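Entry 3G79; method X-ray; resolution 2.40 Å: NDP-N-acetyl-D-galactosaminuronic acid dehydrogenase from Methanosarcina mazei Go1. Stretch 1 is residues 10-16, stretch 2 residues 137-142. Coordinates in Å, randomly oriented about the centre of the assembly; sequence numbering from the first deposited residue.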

# COMPACT_ATOMS: atom_id res chain seq x y z
N LYS A 10 1.70 -41.26 11.89
CA LYS A 10 1.50 -42.45 12.74
C LYS A 10 2.06 -42.24 14.15
O LYS A 10 1.36 -42.46 15.16
CB LYS A 10 2.17 -43.70 12.17
CG LYS A 10 1.61 -44.27 10.89
CD LYS A 10 2.61 -45.29 10.30
CE LYS A 10 1.97 -46.25 9.28
NZ LYS A 10 1.16 -45.55 8.24
N LEU A 11 3.33 -41.82 14.21
CA LEU A 11 3.99 -41.49 15.45
C LEU A 11 3.19 -40.48 16.20
O LEU A 11 3.04 -40.59 17.39
CB LEU A 11 5.34 -40.86 15.18
CG LEU A 11 6.43 -41.80 14.75
CD1 LEU A 11 7.56 -41.00 14.16
CD2 LEU A 11 6.84 -42.50 16.03
N LEU A 12 2.71 -39.47 15.49
CA LEU A 12 1.88 -38.45 16.08
C LEU A 12 0.55 -39.01 16.59
O LEU A 12 0.20 -38.75 17.73
CB LEU A 12 1.69 -37.27 15.12
CG LEU A 12 2.49 -35.96 15.18
CD1 LEU A 12 3.74 -36.00 16.05
CD2 LEU A 12 2.82 -35.53 13.75
N LYS A 13 -0.16 -39.81 15.80
CA LYS A 13 -1.45 -40.31 16.31
C LYS A 13 -1.20 -41.23 17.50
O LYS A 13 -1.96 -41.23 18.45
CB LYS A 13 -2.34 -40.98 15.23
CG LYS A 13 -3.29 -39.99 14.43
CD LYS A 13 -4.36 -39.14 15.27
CE LYS A 13 -5.20 -38.19 14.36
NZ LYS A 13 -5.50 -36.80 14.91
N GLU A 14 -0.12 -42.01 17.42
CA GLU A 14 0.31 -42.89 18.48
C GLU A 14 0.79 -42.18 19.79
O GLU A 14 0.62 -42.73 20.89
CB GLU A 14 1.36 -43.87 17.92
CG GLU A 14 2.53 -44.22 18.84
CD GLU A 14 3.66 -44.97 18.12
OE1 GLU A 14 4.75 -45.12 18.74
OE2 GLU A 14 3.44 -45.42 16.96
N ARG A 15 1.35 -40.96 19.68
CA ARG A 15 1.78 -40.15 20.84
C ARG A 15 0.55 -39.54 21.49
O ARG A 15 0.52 -39.28 22.68
CB ARG A 15 2.83 -39.07 20.43
CG ARG A 15 3.64 -38.32 21.56
CD ARG A 15 5.26 -38.28 21.36
NE ARG A 15 6.06 -37.87 22.57
CZ ARG A 15 7.35 -38.15 22.76
NH1 ARG A 15 8.00 -38.86 21.85
NH2 ARG A 15 8.00 -37.72 23.86
N GLY A 16 -0.50 -39.34 20.71
CA GLY A 16 -1.73 -38.75 21.22
C GLY A 16 -1.66 -37.23 21.31
O GLY A 16 -0.69 -36.63 20.89
N LEU A 137 16.15 -34.75 21.58
CA LEU A 137 15.02 -35.03 20.70
C LEU A 137 14.65 -36.52 20.62
O LEU A 137 15.54 -37.38 20.49
CB LEU A 137 15.29 -34.46 19.29
CG LEU A 137 14.13 -34.42 18.30
CD1 LEU A 137 12.98 -33.55 18.85
CD2 LEU A 137 14.63 -33.87 16.99
N LYS A 138 13.34 -36.80 20.70
CA LYS A 138 12.80 -38.16 20.61
C LYS A 138 11.78 -38.22 19.48
O LYS A 138 11.23 -37.22 19.11
CB LYS A 138 12.19 -38.62 21.94
CG LYS A 138 13.18 -38.65 23.11
CD LYS A 138 13.85 -40.01 23.39
CE LYS A 138 15.25 -40.13 22.75
NZ LYS A 138 16.21 -40.91 23.59
N PRO A 139 11.54 -39.41 18.92
CA PRO A 139 10.57 -39.62 17.84
C PRO A 139 9.17 -39.14 18.22
O PRO A 139 8.72 -39.41 19.33
CB PRO A 139 10.53 -41.14 17.72
CG PRO A 139 11.92 -41.59 18.15
CD PRO A 139 12.40 -40.60 19.15
N GLY A 140 8.49 -38.46 17.30
CA GLY A 140 7.16 -37.96 17.56
C GLY A 140 7.03 -36.63 18.31
O GLY A 140 5.96 -36.04 18.38
N MET A 141 8.11 -36.16 18.89
CA MET A 141 8.12 -34.84 19.47
C MET A 141 7.84 -33.75 18.42
O MET A 141 8.17 -33.93 17.23
CB MET A 141 9.49 -34.59 20.09
CG MET A 141 9.82 -35.59 21.20
SD MET A 141 10.70 -34.85 22.58
CE MET A 141 12.31 -34.70 21.92
N LEU A 142 7.27 -32.63 18.85
CA LEU A 142 7.18 -31.44 17.98
C LEU A 142 8.11 -30.32 18.47
O LEU A 142 8.10 -29.98 19.65
CB LEU A 142 5.73 -30.92 17.84
CG LEU A 142 5.63 -29.46 17.36
CD1 LEU A 142 5.62 -29.41 15.83
CD2 LEU A 142 4.37 -28.69 17.91

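How does the backbone bring two segments so far apart in sequence together? Stretch 1 runs as the last turns of a helix, with R15 N bonded to L11 O at 2.9 Å and G16 N to L12 O at 3.1 Å, so L11, L12 and R15 come round to the same flank. Stretch 2 meets that flank with a type II beta turn from K138 to M141, held by M141 N to K138 O at 3.3 Å. The two stretches come nearest, CA to CA, where L11 CA lies 5.2 Å from G140 CA, close enough to bring backbone atoms of the turn within reach of helix side chains. K10 and K13 take no part in the contact.

What do the two leucines contribute? L11 points its CA-to-CB bond toward the turn and, with chi1 in m and chi2 in t, sets CD2 4.3 Å from P139 CB, an apolar pairing that shelters hydrocarbon from water. Its other methyl, CD1, rests 4.1 Å from G140 N, against the peptide backbone. L12 starts out sideways, but its end comes nearer, and CD1 reaches 3.2 Å from G140 O. That is close packing of a methyl on a carbonyl oxygen.

How does R15 join the turn? Its CA-to-CB bond also points toward stretch 2, and the long side chain extends past G140, with CD 3.8 Å from G140 O, before the guanidinium meets the carbonyl of P139. There R15 NH1 donates a hydrogen bond to P139 O at 2.7 Å. The distance is short, but the angle of 115° at the hydrogen is strongly bent, so the bond is weak. P139 O lies at the edge of the guanidinium, near its plane, where the N-H groups can address it. M141 CG instead lies over one face, 3.8 Å from R15 NH1, so the flat group also packs against aliphatic carbon even though M141 CB points away from the helix.

Why are there glycines at G140 and G16? G140 has a positive phi of 83°, and a CB there would be jammed against the carbonyl O of P139. It would also point toward the helix, only 3.3 Å from R15 CD and 3.8 Å from L11 CB, so the bare backbone leaves room for the close approach. G16, where the chain leaves the helix with a phi of 81°, has the local constraint alone: a CB would crowd R15 O but would meet nothing of stretch 2.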